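Local coordinates for uncharacterized conserved protein YiiM (Geobacillus stearothermophilus, PDB 5YHH) that probably acts as a molybdenum cofactor-dependent oxidoreductase of the MOSC family, linked to resistance against hydroxylaminopurine, at residues A[115-120]-A[150-155]; A[78-83]-A[134-139]; A[178-183]-A[195-200]; A[69-74]-A[97-102]; A[9-14]-A[33-38]. All blocks are in the same frame, centred on the assembly; numbering follows the deposited sequence.

Contact 1: residues A[115-120]-A[150-155]; sequences LVQVSQ and YFRVLQ
V116 and V118 close on the ring of F151, the tightly packed part of this antiparallel strand pair. V116 lays CG2 over one face of the ring as a CH-pi contact, 4.1 Å from the centroid, while V118 brings its own CG2 to 3.6 Å from F151 CE1. Beta-branched valines suit the extended backbone and offer short, stiff methyl surfaces to a buried ring. On the other face of the sheet Q117 and R152 lie side by side, pointing the same way. R152 NH1 donates to Q117 OE1 at 2.9 Å, from above the amide plane, and the two flat groups stand 84° apart. A bend at chi3 (62°) sets R152 NE out of the extended line, and S119 CB sits over one face of the guanidinium. D62 and the carbonyl of A202 also hold this guanidinium, whose several N-H groups suit arginine to joining distant chain parts. The end toward solvent is less regular: L154 N (2.8 Å) and Q155 N (3.1 Å) both donate to L115 O, a classic beta bulge. Backbone bonds hold L115 to the exposed Q155, whose side chain meets L115 only through CB, 4.0 Å from L115 CB. In the large mixed sheet, strand 65-69 flanks the F151 strand and strand 108-111 the V116 strand; W93 meets the F151 ring, and Q120 reaches helix 205-213.

Contact 2: residues A[78-83]-A[134-139]; sequences ERYGRP and LPDLPK
Y80 and D136 reach toward each other, tip to tip, and Y80 OH donates to D136 OD1 at 2.7 Å, meeting that oxygen from above the carboxylate plane. The other oxygen takes R79, whose NH1 forms a long salt bridge of 3.3 Å to D136 OD2. Water 1 bridges the same two atoms, 2.7 Å from R79 NH1 and 2.8 Å from D136 OD2. One short acidic side chain thus answers a phenol and a guanidinium at once. The tyrosine ring is held between two aliphatic groups. L134 CD1 lies over the centre of one face, 3.6 Å from the centroid, and R79 CD lies over the rim of the opposite face. L134 also lies over one face of the R82 guanidinium, the two side chains passing in opposite directions, with CD2 3.6 Å from R82 NH2, while R82 NH1 bonds to the carbonyl of H132. Further out, a type I turn from L134 to L137 presents both L134 and D136 to the tyrosine. Helix 71-80 ends at Y80, and G81 leaves it with the positive phi that glycine tolerates easily. The contact lies at the surface of the MOSC domain: A140 of helix 137-144 touches R79 and Y80, and L137 packs on W76 and on L128 of helix 127-132.

Contact 3: residues A[178-183]-A[195-200]; sequences AYINHI and KQIASH
Two helices of the YiiM-like three-helix domain meet where I197, from helix 191-199, pushes its side chain toward Y179, I180 and I183 of helix 177-185. The tip does most of the touching. I197 CD1 lies 3.7 Å from I183 CG1 and also approaches the tyrosine, 3.7 Å from Y179 CE2. A third wall is the I180 side chain, whose CG1 is 4.0 Å from I197 CD1. With chi1 at -64°, I197 CG1 stands anti to the carbonyl carbon, and the nearly extended chi2 carries CD1 onward. Isoleucine suits this role because its longer branch carries CD1 in among three side chains while CG2 still meets I180. The tyrosine ring is braced from its own helix, I183 CG1 lying over the rim of one face. At the outer border Q196 crosses Y179 at about a right angle, their flat groups 76° apart, a polar pair suited to the more exposed edge. The segment axes stay 11.3 Å apart, so long side chains bridge the gap. Helix 205-213 completes the core, F211 touching I197 and W207 touching I180. This is the apolar interior expected of a small helical bundle, its helices joined through interlocking aliphatic and aromatic side chains.

Contact 4: residues A[69-74]-A[97-102]; sequences PSEHFV and GLTEDD
A bend at chi2 (84°) turns CD of E100 back from an extended course, and its carboxylate meets H72 tip to tip, with ring and carboxylate nearly coplanar, 18° apart. H72 NE2 donates to the syn lone pair of E100 OE1 at 2.7 Å, the oxygen lying almost in the ring plane. The second oxygen, E100 OE2, accepts from the backbone N of G148, so this buried carboxylate has a partner on each oxygen. E71, likewise bent at chi2 (86°), serves the backbone instead. G97 N donates to the syn lone pair of E71 OE2 at 2.7 Å. Water 2 links the other oxygen to the next residue, 2.9 Å from E71 OE1 and 2.9 Å from L98 N. Glutamate suits this place because one oxygen can take the G97 N-H directly and the other the L98 N-H through a water; G97 has the positive phi that glycine takes readily. Between the two bonded regions P69 packs its ring on the loop, CG 3.5 Å from L98 O. The whole is a buried His-carboxylate hydrogen bond beside a carboxylate that accepts one backbone N-H directly and is linked to a second through water, tying the beginning of helix 71-80 to the loop after strand 93-96 in the MOSC domain.

Contact 5: residues A[9-14]-A[33-38]; sequences IVSINV and KTPVAH
The flat amide of N13 turns OD1 toward P35, 3.3 Å from P35 CA and 3.5 Å from P35 CG, in the beta hairpin of strands 8-19 and 27-35. The other flat group, the H38 ring, has V36 CB of its own segment over the rim of one face. S11 OG donates to N13 OD1 at 2.7 Å, tilted from the amide plane, and also rests against P35 CB. The far end of the amide is held too, ND2 bonding to T94 OG1 and the carbonyl of E91, so asparagine's donor and acceptor are both used. Paired backbones join the strands: V14 N to T34 O and T34 N to V14 O, each 2.8 Å. P35, which lacks an N-H, sits in a non-hydrogen-bonded pair with N13, where none is needed. V14 and V36 also touch, V14 CB 4.0 Å from V36 CG1. Past the proline, V36 N donates to I12 O at 2.9 Å, and water 3 joins I12 N to V36 O, 2.7 Å from the latter.

How the contacts relate
Along the chain contact 5 closes first, then contacts 4 and 2 interleave through helix 71-80, contact 2 also alternates with contact 1, and contact 3 comes last. Contacts 1 and 5 belong to the same mixed sheet, their centres about 18 Å apart, with contact 5 at its outer hairpin. Contact 4 sits near one end of helix 71-80 and contact 2 at the other, centres about 17 Å apart. Contact 3 alone falls in the C-terminal helical domain, about 30 Å from contact 5 between centres; it touches contact 4, where A178 N lies 2.9 Å from E100 O, probably hydrogen-bonded. The loop 97-102 is thus one of the places where the MOSC domain meets the helical one.

Contact 1: residues A[115-120]-A[150-155]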
# COMPACT_ATOMS: atom_id res chain seq x y z
N LEU A 115 -1.10 13.79 -8.04
CA LEU A 115 -2.38 13.06 -8.00
C LEU A 115 -2.07 11.58 -8.04
O LEU A 115 -1.34 11.12 -8.93
CB LEU A 115 -3.25 13.32 -9.21
CG LEU A 115 -4.38 14.32 -9.16
CD1 LEU A 115 -4.80 14.61 -10.62
CD2 LEU A 115 -5.54 13.79 -8.31
N VAL A 116 -2.67 10.85 -7.12
CA VAL A 116 -2.42 9.43 -6.96
C VAL A 116 -3.73 8.65 -6.87
O VAL A 116 -4.77 9.19 -6.51
CB VAL A 116 -1.52 9.14 -5.75
CG1 VAL A 116 -0.13 9.76 -5.94
CG2 VAL A 116 -2.17 9.61 -4.43
N GLN A 117 -3.67 7.37 -7.25
CA GLN A 117 -4.84 6.51 -7.28
C GLN A 117 -4.50 5.17 -6.65
O GLN A 117 -3.47 4.58 -6.99
CB GLN A 117 -5.30 6.24 -8.72
CG GLN A 117 -6.64 5.46 -8.82
CD GLN A 117 -7.11 5.28 -10.25
OE1 GLN A 117 -6.35 4.83 -11.12
NE2 GLN A 117 -8.38 5.60 -10.50
N VAL A 118 -5.40 4.68 -5.81
CA VAL A 118 -5.25 3.35 -5.18
C VAL A 118 -5.37 2.27 -6.23
O VAL A 118 -6.32 2.26 -7.00
CB VAL A 118 -6.30 3.15 -4.04
CG1 VAL A 118 -6.17 1.75 -3.40
CG2 VAL A 118 -6.16 4.24 -2.97
N SER A 119 -4.39 1.37 -6.25
CA SER A 119 -4.27 0.34 -7.28
C SER A 119 -4.43 -1.10 -6.82
O SER A 119 -4.88 -1.95 -7.58
CB SER A 119 -2.90 0.45 -7.94
OG SER A 119 -1.85 0.23 -7.02
N GLN A 120 -4.01 -1.38 -5.58
CA GLN A 120 -4.05 -2.72 -5.01
C GLN A 120 -3.67 -2.71 -3.52
O GLN A 120 -3.00 -1.79 -3.05
CB GLN A 120 -3.06 -3.62 -5.76
CG GLN A 120 -1.60 -3.17 -5.68
CD GLN A 120 -0.63 -4.27 -6.13
OE1 GLN A 120 -0.50 -4.50 -7.30
NE2 GLN A 120 0.03 -4.97 -5.17
N TYR A 150 -1.07 0.13 -2.27
CA TYR A 150 -0.25 0.90 -3.16
C TYR A 150 -1.09 1.95 -3.88
O TYR A 150 -2.28 1.75 -4.10
CB TYR A 150 0.34 -0.01 -4.24
CG TYR A 150 1.47 -0.88 -3.80
CD1 TYR A 150 1.23 -2.17 -3.34
CD2 TYR A 150 2.79 -0.45 -3.92
CE1 TYR A 150 2.28 -3.01 -2.99
CE2 TYR A 150 3.84 -1.28 -3.57
CZ TYR A 150 3.57 -2.53 -3.09
OH TYR A 150 4.60 -3.33 -2.74
N PHE A 151 -0.40 2.99 -4.33
CA PHE A 151 -0.91 3.96 -5.30
C PHE A 151 -0.09 3.93 -6.59
O PHE A 151 1.14 3.75 -6.57
CB PHE A 151 -0.75 5.39 -4.79
CG PHE A 151 -1.47 5.71 -3.52
CD1 PHE A 151 -2.79 6.14 -3.53
CD2 PHE A 151 -0.80 5.68 -2.30
CE1 PHE A 151 -3.44 6.49 -2.34
CE2 PHE A 151 -1.43 6.04 -1.12
CZ PHE A 151 -2.75 6.44 -1.14
N ARG A 152 -0.77 4.18 -7.70
CA ARG A 152 -0.13 4.62 -8.94
C ARG A 152 -0.16 6.15 -8.97
O ARG A 152 -0.99 6.80 -8.30
CB ARG A 152 -0.86 4.03 -10.16
CG ARG A 152 -2.31 4.50 -10.37
CD ARG A 152 -2.84 4.07 -11.76
NE ARG A 152 -2.85 2.60 -11.86
CZ ARG A 152 -3.80 1.80 -11.37
NH1 ARG A 152 -4.88 2.30 -10.79
NH2 ARG A 152 -3.69 0.49 -11.51
N VAL A 153 0.75 6.74 -9.73
CA VAL A 153 0.81 8.18 -9.85
C VAL A 153 0.13 8.60 -11.15
O VAL A 153 0.61 8.24 -12.24
CB VAL A 153 2.26 8.65 -9.81
CG1 VAL A 153 2.32 10.16 -10.09
CG2 VAL A 153 2.89 8.24 -8.45
N LEU A 154 -0.98 9.33 -11.02
CA LEU A 154 -1.72 9.87 -12.16
C LEU A 154 -1.10 11.14 -12.69
O LEU A 154 -1.08 11.38 -13.91
CB LEU A 154 -3.19 10.15 -11.79
CG LEU A 154 -3.98 8.92 -11.30
CD1 LEU A 154 -5.44 9.31 -10.97
CD2 LEU A 154 -3.92 7.75 -12.31
N GLN A 155 -0.63 12.00 -11.78
CA GLN A 155 0.09 13.21 -12.16
C GLN A 155 1.29 13.38 -11.21
O GLN A 155 1.16 13.33 -9.98
CB GLN A 155 -0.83 14.46 -12.23
CG GLN A 155 -0.10 15.81 -11.85
CD GLN A 155 -1.00 17.07 -11.77
OE1 GLN A 155 -1.52 17.53 -12.78
NE2 GLN A 155 -1.14 17.65 -10.57

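Contact 2: residues A[78-83]-A[134-139]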
# COMPACT_ATOMS: atom_id res chain seq x y z
N GLU A 78 1.94 -3.43 20.61
CA GLU A 78 1.24 -4.23 21.63
C GLU A 78 1.44 -5.72 21.41
O GLU A 78 1.63 -6.49 22.35
CB GLU A 78 -0.24 -3.88 21.60
CG GLU A 78 -0.49 -2.48 22.16
CD GLU A 78 -1.89 -1.98 21.92
OE1 GLU A 78 -2.63 -2.60 21.12
OE2 GLU A 78 -2.25 -0.96 22.52
N ARG A 79 1.38 -6.15 20.16
CA ARG A 79 1.60 -7.59 19.88
C ARG A 79 3.03 -8.03 20.15
O ARG A 79 3.24 -9.11 20.71
CB ARG A 79 1.27 -7.95 18.43
CG ARG A 79 1.53 -9.44 18.18
CD ARG A 79 1.60 -9.89 16.75
NE ARG A 79 0.33 -10.39 16.26
CZ ARG A 79 0.06 -11.57 15.70
NH1 ARG A 79 0.94 -12.55 15.53
NH2 ARG A 79 -1.17 -11.76 15.27
N TYR A 80 4.01 -7.24 19.73
CA TYR A 80 5.41 -7.70 19.80
C TYR A 80 6.28 -7.08 20.88
O TYR A 80 7.43 -7.52 21.07
CB TYR A 80 6.11 -7.55 18.44
CG TYR A 80 5.54 -8.44 17.38
CD1 TYR A 80 5.73 -9.83 17.42
CD2 TYR A 80 4.81 -7.90 16.32
CE1 TYR A 80 5.20 -10.65 16.42
CE2 TYR A 80 4.28 -8.72 15.34
CZ TYR A 80 4.49 -10.08 15.38
OH TYR A 80 3.93 -10.87 14.38
N GLY A 81 5.75 -6.11 21.62
CA GLY A 81 6.49 -5.51 22.73
C GLY A 81 7.76 -4.74 22.33
O GLY A 81 8.79 -4.77 23.00
N ARG A 82 7.69 -4.03 21.22
CA ARG A 82 8.84 -3.27 20.75
C ARG A 82 8.30 -2.14 19.87
O ARG A 82 7.16 -2.25 19.40
CB ARG A 82 9.75 -4.19 19.94
CG ARG A 82 9.14 -4.54 18.61
CD ARG A 82 10.12 -5.25 17.70
NE ARG A 82 10.39 -6.61 18.16
CZ ARG A 82 11.09 -7.50 17.45
NH1 ARG A 82 11.63 -7.15 16.27
NH2 ARG A 82 11.27 -8.72 17.92
N PRO A 83 9.10 -1.10 19.62
CA PRO A 83 8.58 0.02 18.82
C PRO A 83 8.38 -0.28 17.35
O PRO A 83 9.17 -1.05 16.77
CB PRO A 83 9.65 1.12 18.96
CG PRO A 83 10.65 0.63 19.91
CD PRO A 83 10.42 -0.82 20.22
N LEU A 134 10.94 -11.46 12.62
CA LEU A 134 9.67 -11.95 13.10
C LEU A 134 9.05 -12.87 12.06
O LEU A 134 8.34 -12.42 11.16
CB LEU A 134 8.74 -10.77 13.40
CG LEU A 134 9.07 -9.92 14.64
CD1 LEU A 134 8.15 -8.67 14.66
CD2 LEU A 134 8.99 -10.73 15.93
N PRO A 135 9.35 -14.17 12.15
CA PRO A 135 8.82 -15.06 11.10
C PRO A 135 7.30 -15.12 10.97
O PRO A 135 6.80 -15.53 9.92
CB PRO A 135 9.37 -16.46 11.49
CG PRO A 135 10.30 -16.27 12.60
CD PRO A 135 10.26 -14.85 13.09
N ASP A 136 6.56 -14.78 12.03
CA ASP A 136 5.11 -14.88 11.93
C ASP A 136 4.47 -13.57 11.46
O ASP A 136 3.26 -13.51 11.32
CB ASP A 136 4.46 -15.39 13.21
CG ASP A 136 4.34 -14.32 14.29
OD1 ASP A 136 5.07 -13.31 14.26
OD2 ASP A 136 3.52 -14.52 15.20
N LEU A 137 5.26 -12.52 11.24
CA LEU A 137 4.70 -11.23 10.82
C LEU A 137 3.88 -11.24 9.49
O LEU A 137 2.78 -10.69 9.42
CB LEU A 137 5.81 -10.15 10.83
CG LEU A 137 5.42 -8.72 10.47
CD1 LEU A 137 4.21 -8.31 11.31
CD2 LEU A 137 6.60 -7.75 10.61
N PRO A 138 4.39 -11.91 8.42
CA PRO A 138 3.55 -11.95 7.22
C PRO A 138 2.17 -12.66 7.45
O PRO A 138 1.13 -12.18 6.99
CB PRO A 138 4.42 -12.75 6.20
CG PRO A 138 5.85 -12.48 6.63
CD PRO A 138 5.78 -12.34 8.17
N LYS A 139 2.17 -13.77 8.18
CA LYS A 139 0.93 -14.43 8.54
C LYS A 139 0.03 -13.49 9.35
O LYS A 139 -1.15 -13.36 9.04
CB LYS A 139 1.23 -15.70 9.37
CG LYS A 139 0.00 -16.49 9.77
CD LYS A 139 0.43 -17.76 10.59
CE LYS A 139 0.75 -17.39 12.04
NZ LYS A 139 1.56 -18.41 12.80
O HOH W 1 2.82 -13.00 17.41

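Contact 3: residues A[178-183]-A[195-200]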
# COMPACT_ATOMS: atom_id res chain seq x y z
N ALA A 178 -9.86 -3.45 2.50
CA ALA A 178 -10.19 -4.54 3.42
C ALA A 178 -11.03 -5.61 2.76
O ALA A 178 -10.77 -6.79 2.94
CB ALA A 178 -10.91 -4.03 4.71
N TYR A 179 -12.05 -5.18 2.01
CA TYR A 179 -12.92 -6.09 1.26
C TYR A 179 -12.12 -6.89 0.25
O TYR A 179 -12.29 -8.09 0.16
CB TYR A 179 -14.04 -5.31 0.53
CG TYR A 179 -14.89 -6.15 -0.39
CD1 TYR A 179 -15.89 -6.99 0.11
CD2 TYR A 179 -14.71 -6.09 -1.78
CE1 TYR A 179 -16.67 -7.75 -0.75
CE2 TYR A 179 -15.48 -6.86 -2.64
CZ TYR A 179 -16.46 -7.68 -2.12
OH TYR A 179 -17.20 -8.43 -2.98
N ILE A 180 -11.24 -6.22 -0.51
CA ILE A 180 -10.48 -6.90 -1.55
C ILE A 180 -9.51 -7.93 -0.93
O ILE A 180 -9.42 -9.05 -1.42
CB ILE A 180 -9.76 -5.92 -2.48
CG1 ILE A 180 -10.79 -5.09 -3.29
CG2 ILE A 180 -8.89 -6.69 -3.43
CD1 ILE A 180 -10.26 -3.81 -3.96
N ASN A 181 -8.83 -7.59 0.16
CA ASN A 181 -7.99 -8.56 0.85
C ASN A 181 -8.81 -9.76 1.32
O ASN A 181 -8.37 -10.91 1.28
CB ASN A 181 -7.31 -7.94 2.07
CG ASN A 181 -5.99 -7.26 1.75
OD1 ASN A 181 -5.32 -7.60 0.79
ND2 ASN A 181 -5.60 -6.33 2.59
N HIS A 182 -10.01 -9.47 1.83
CA HIS A 182 -10.85 -10.51 2.37
C HIS A 182 -11.22 -11.53 1.28
O HIS A 182 -11.13 -12.73 1.54
CB HIS A 182 -12.08 -9.93 3.06
CG HIS A 182 -13.01 -10.99 3.55
ND1 HIS A 182 -12.79 -11.68 4.72
CD2 HIS A 182 -14.11 -11.53 2.99
CE1 HIS A 182 -13.74 -12.57 4.88
NE2 HIS A 182 -14.56 -12.50 3.84
N ILE A 183 -11.62 -11.06 0.10
CA ILE A 183 -11.94 -11.93 -1.05
C ILE A 183 -10.73 -12.75 -1.47
O ILE A 183 -10.81 -13.94 -1.67
CB ILE A 183 -12.45 -11.13 -2.29
CG1 ILE A 183 -13.70 -10.30 -1.96
CG2 ILE A 183 -12.77 -12.07 -3.47
CD1 ILE A 183 -14.85 -11.11 -1.43
N LYS A 195 -14.99 -11.62 -10.08
CA LYS A 195 -15.28 -11.01 -11.38
C LYS A 195 -15.44 -9.50 -11.24
O LYS A 195 -14.90 -8.73 -12.03
CB LYS A 195 -16.53 -11.62 -12.04
CG LYS A 195 -16.65 -11.30 -13.55
CD LYS A 195 -17.79 -12.08 -14.23
CE LYS A 195 -17.37 -12.60 -15.61
NZ LYS A 195 -18.49 -13.10 -16.47
N GLN A 196 -16.17 -9.08 -10.21
CA GLN A 196 -16.41 -7.66 -9.95
C GLN A 196 -15.13 -6.86 -9.67
O GLN A 196 -14.92 -5.78 -10.23
CB GLN A 196 -17.35 -7.52 -8.76
CG GLN A 196 -17.49 -6.11 -8.25
CD GLN A 196 -18.17 -6.06 -6.91
OE1 GLN A 196 -19.21 -5.43 -6.78
NE2 GLN A 196 -17.58 -6.73 -5.91
N ILE A 197 -14.27 -7.40 -8.81
CA ILE A 197 -13.01 -6.74 -8.50
C ILE A 197 -12.08 -6.75 -9.73
O ILE A 197 -11.47 -5.74 -10.05
CB ILE A 197 -12.30 -7.39 -7.29
CG1 ILE A 197 -13.16 -7.21 -6.01
CG2 ILE A 197 -10.95 -6.78 -7.12
CD1 ILE A 197 -12.79 -8.16 -4.83
N ALA A 198 -12.00 -7.89 -10.41
CA ALA A 198 -11.22 -8.00 -11.63
C ALA A 198 -11.69 -7.03 -12.73
O ALA A 198 -10.90 -6.65 -13.59
CB ALA A 198 -11.26 -9.43 -12.15
N SER A 199 -12.97 -6.67 -12.69
CA SER A 199 -13.58 -5.76 -13.66
C SER A 199 -13.24 -4.31 -13.42
O SER A 199 -13.42 -3.48 -14.34
CB SER A 199 -15.10 -5.90 -13.62
OG SER A 199 -15.46 -7.15 -14.19
N HIS A 200 -12.76 -3.99 -12.22
CA HIS A 200 -12.40 -2.63 -11.91
C HIS A 200 -11.20 -2.11 -12.73
O HIS A 200 -10.11 -2.66 -12.65
CB HIS A 200 -12.12 -2.45 -10.43
CG HIS A 200 -12.40 -1.06 -9.95
ND1 HIS A 200 -11.69 0.03 -10.40
CD2 HIS A 200 -13.34 -0.58 -9.10
CE1 HIS A 200 -12.17 1.13 -9.83
NE2 HIS A 200 -13.16 0.78 -9.03

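Contact 4: residues A[69-74]-A[97-102]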
# COMPACT_ATOMS: atom_id res chain seq x y z
N PRO A 69 -0.78 2.50 7.06
CA PRO A 69 -1.43 3.25 8.10
C PRO A 69 -0.65 3.26 9.40
O PRO A 69 -0.49 2.19 10.00
CB PRO A 69 -2.76 2.51 8.28
CG PRO A 69 -2.99 1.82 6.94
CD PRO A 69 -1.64 1.41 6.55
N SER A 70 -0.21 4.42 9.86
CA SER A 70 0.50 4.52 11.14
C SER A 70 -0.33 3.97 12.32
O SER A 70 0.23 3.48 13.34
CB SER A 70 0.93 5.98 11.43
OG SER A 70 -0.19 6.87 11.56
N GLU A 71 -1.66 4.04 12.20
CA GLU A 71 -2.53 3.57 13.27
C GLU A 71 -2.17 2.15 13.67
O GLU A 71 -2.24 1.80 14.83
CB GLU A 71 -4.02 3.64 12.89
CG GLU A 71 -4.59 5.07 12.78
CD GLU A 71 -4.38 5.71 11.41
OE1 GLU A 71 -3.56 5.18 10.62
OE2 GLU A 71 -5.01 6.77 11.12
N HIS A 72 -1.77 1.33 12.70
CA HIS A 72 -1.51 -0.08 12.97
C HIS A 72 -0.26 -0.30 13.81
O HIS A 72 -0.12 -1.35 14.44
CB HIS A 72 -1.39 -0.86 11.66
CG HIS A 72 -2.64 -0.84 10.86
ND1 HIS A 72 -3.90 -0.76 11.43
CD2 HIS A 72 -2.84 -0.88 9.52
CE1 HIS A 72 -4.81 -0.77 10.48
NE2 HIS A 72 -4.20 -0.83 9.31
N PHE A 73 0.67 0.66 13.78
CA PHE A 73 1.87 0.57 14.61
C PHE A 73 1.55 0.32 16.10
O PHE A 73 2.30 -0.38 16.78
CB PHE A 73 2.70 1.83 14.52
CG PHE A 73 3.27 2.10 13.14
CD1 PHE A 73 3.44 1.08 12.20
CD2 PHE A 73 3.69 3.39 12.81
CE1 PHE A 73 3.99 1.35 10.94
CE2 PHE A 73 4.23 3.65 11.57
CZ PHE A 73 4.38 2.62 10.64
N VAL A 74 0.45 0.90 16.58
CA VAL A 74 0.00 0.71 17.94
C VAL A 74 -0.28 -0.75 18.21
O VAL A 74 0.19 -1.29 19.22
CB VAL A 74 -1.23 1.60 18.28
CG1 VAL A 74 -1.80 1.26 19.68
CG2 VAL A 74 -0.84 3.03 18.25
N GLY A 97 -5.02 8.70 9.27
CA GLY A 97 -6.42 8.89 8.90
C GLY A 97 -6.97 8.07 7.74
O GLY A 97 -8.09 8.31 7.31
N LEU A 98 -6.18 7.14 7.20
CA LEU A 98 -6.62 6.32 6.06
C LEU A 98 -6.23 4.87 6.32
O LEU A 98 -5.05 4.52 6.22
CB LEU A 98 -5.99 6.80 4.76
CG LEU A 98 -6.45 8.18 4.23
CD1 LEU A 98 -5.35 8.90 3.48
CD2 LEU A 98 -7.68 8.07 3.33
N THR A 99 -7.22 4.07 6.72
CA THR A 99 -7.02 2.64 6.92
C THR A 99 -7.68 1.82 5.77
O THR A 99 -8.41 2.37 4.93
CB THR A 99 -7.62 2.16 8.25
OG1 THR A 99 -9.03 2.33 8.17
CG2 THR A 99 -7.05 2.93 9.44
N GLU A 100 -7.43 0.52 5.76
CA GLU A 100 -7.89 -0.38 4.69
C GLU A 100 -9.43 -0.45 4.60
O GLU A 100 -9.97 -0.79 3.55
CB GLU A 100 -7.32 -1.79 4.90
CG GLU A 100 -5.79 -1.88 4.81
CD GLU A 100 -5.08 -1.52 6.14
OE1 GLU A 100 -5.77 -1.07 7.11
OE2 GLU A 100 -3.83 -1.66 6.22
N ASP A 101 -10.13 -0.13 5.69
CA ASP A 101 -11.60 -0.14 5.71
C ASP A 101 -12.19 1.09 5.02
O ASP A 101 -13.32 1.05 4.56
CB ASP A 101 -12.15 -0.15 7.15
CG ASP A 101 -11.96 -1.48 7.85
OD1 ASP A 101 -12.21 -2.56 7.25
OD2 ASP A 101 -11.60 -1.42 9.04
N ASP A 102 -11.43 2.18 4.98
CA ASP A 102 -11.92 3.47 4.47
C ASP A 102 -11.40 3.77 3.06
O ASP A 102 -11.98 4.62 2.39
CB ASP A 102 -11.40 4.61 5.33
CG ASP A 102 -11.80 4.49 6.79
OD1 ASP A 102 -12.95 4.04 7.08
OD2 ASP A 102 -10.92 4.84 7.64
O HOH W 2 -3.52 6.14 7.91

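Contact 5: residues A[9-14]-A[33-38]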
# COMPACT_ATOMS: atom_id res chain seq x y z
N ILE A 9 0.01 12.40 4.93
CA ILE A 9 1.27 11.66 4.89
C ILE A 9 2.07 12.15 6.08
O ILE A 9 2.63 13.24 6.03
CB ILE A 9 2.06 11.93 3.55
CG1 ILE A 9 1.19 11.62 2.34
CG2 ILE A 9 3.36 11.11 3.49
CD1 ILE A 9 1.72 12.16 0.93
N VAL A 10 2.13 11.38 7.16
CA VAL A 10 2.88 11.88 8.33
C VAL A 10 4.37 11.72 8.12
O VAL A 10 5.13 12.51 8.64
CB VAL A 10 2.46 11.31 9.71
CG1 VAL A 10 1.25 12.04 10.25
CG2 VAL A 10 2.34 9.79 9.72
N SER A 11 4.77 10.78 7.27
CA SER A 11 6.18 10.59 7.01
C SER A 11 6.40 10.10 5.61
O SER A 11 5.65 9.27 5.11
CB SER A 11 6.83 9.62 8.02
OG SER A 11 8.24 9.61 7.88
N ILE A 12 7.42 10.66 4.97
CA ILE A 12 7.87 10.20 3.69
C ILE A 12 9.20 9.55 4.00
O ILE A 12 10.06 10.18 4.60
CB ILE A 12 8.11 11.35 2.67
CG1 ILE A 12 6.83 12.17 2.42
CG2 ILE A 12 8.67 10.81 1.37
CD1 ILE A 12 7.16 13.54 1.69
N ASN A 13 9.35 8.31 3.58
CA ASN A 13 10.50 7.51 3.90
C ASN A 13 11.24 7.13 2.63
O ASN A 13 10.61 6.69 1.69
CB ASN A 13 10.04 6.26 4.66
CG ASN A 13 9.04 6.61 5.77
OD1 ASN A 13 9.33 7.46 6.61
ND2 ASN A 13 7.87 5.99 5.77
N VAL A 14 12.56 7.25 2.63
CA VAL A 14 13.34 6.98 1.44
C VAL A 14 14.41 5.91 1.69
O VAL A 14 15.09 5.92 2.73
CB VAL A 14 13.98 8.27 0.89
CG1 VAL A 14 15.02 7.96 -0.21
CG2 VAL A 14 12.88 9.19 0.35
N LYS A 33 13.80 1.97 4.66
CA LYS A 33 13.60 3.36 4.25
C LYS A 33 13.62 4.24 5.50
O LYS A 33 13.12 3.84 6.54
CB LYS A 33 12.27 3.51 3.51
CG LYS A 33 12.17 2.67 2.26
CD LYS A 33 10.87 2.90 1.56
CE LYS A 33 10.82 2.19 0.24
NZ LYS A 33 10.83 0.74 0.46
N THR A 34 14.22 5.42 5.38
CA THR A 34 14.40 6.36 6.51
C THR A 34 13.52 7.58 6.27
O THR A 34 13.51 8.09 5.14
CB THR A 34 15.86 6.82 6.59
OG1 THR A 34 16.72 5.68 6.45
CG2 THR A 34 16.16 7.53 7.92
N PRO A 35 12.79 8.05 7.31
CA PRO A 35 12.05 9.31 7.24
C PRO A 35 12.94 10.48 6.81
O PRO A 35 14.04 10.61 7.34
CB PRO A 35 11.58 9.54 8.69
CG PRO A 35 11.49 8.16 9.28
CD PRO A 35 12.57 7.33 8.58
N VAL A 36 12.48 11.29 5.86
CA VAL A 36 13.23 12.50 5.45
C VAL A 36 12.46 13.76 5.85
O VAL A 36 11.26 13.70 6.08
CB VAL A 36 13.50 12.49 3.93
CG1 VAL A 36 14.32 11.24 3.54
CG2 VAL A 36 12.17 12.54 3.15
N ALA A 37 13.16 14.89 5.93
CA ALA A 37 12.57 16.15 6.39
C ALA A 37 12.58 17.18 5.29
O ALA A 37 12.76 18.36 5.56
CB ALA A 37 13.36 16.71 7.56
N HIS A 38 12.42 16.76 4.04
CA HIS A 38 12.49 17.71 2.94
C HIS A 38 11.52 17.30 1.84
O HIS A 38 10.99 16.19 1.87
CB HIS A 38 13.93 17.80 2.41
CG HIS A 38 14.53 16.48 2.06
ND1 HIS A 38 14.18 15.78 0.92
CD2 HIS A 38 15.48 15.73 2.68
CE1 HIS A 38 14.86 14.65 0.87
NE2 HIS A 38 15.66 14.60 1.92
O HOH W 3 9.10 12.28 6.89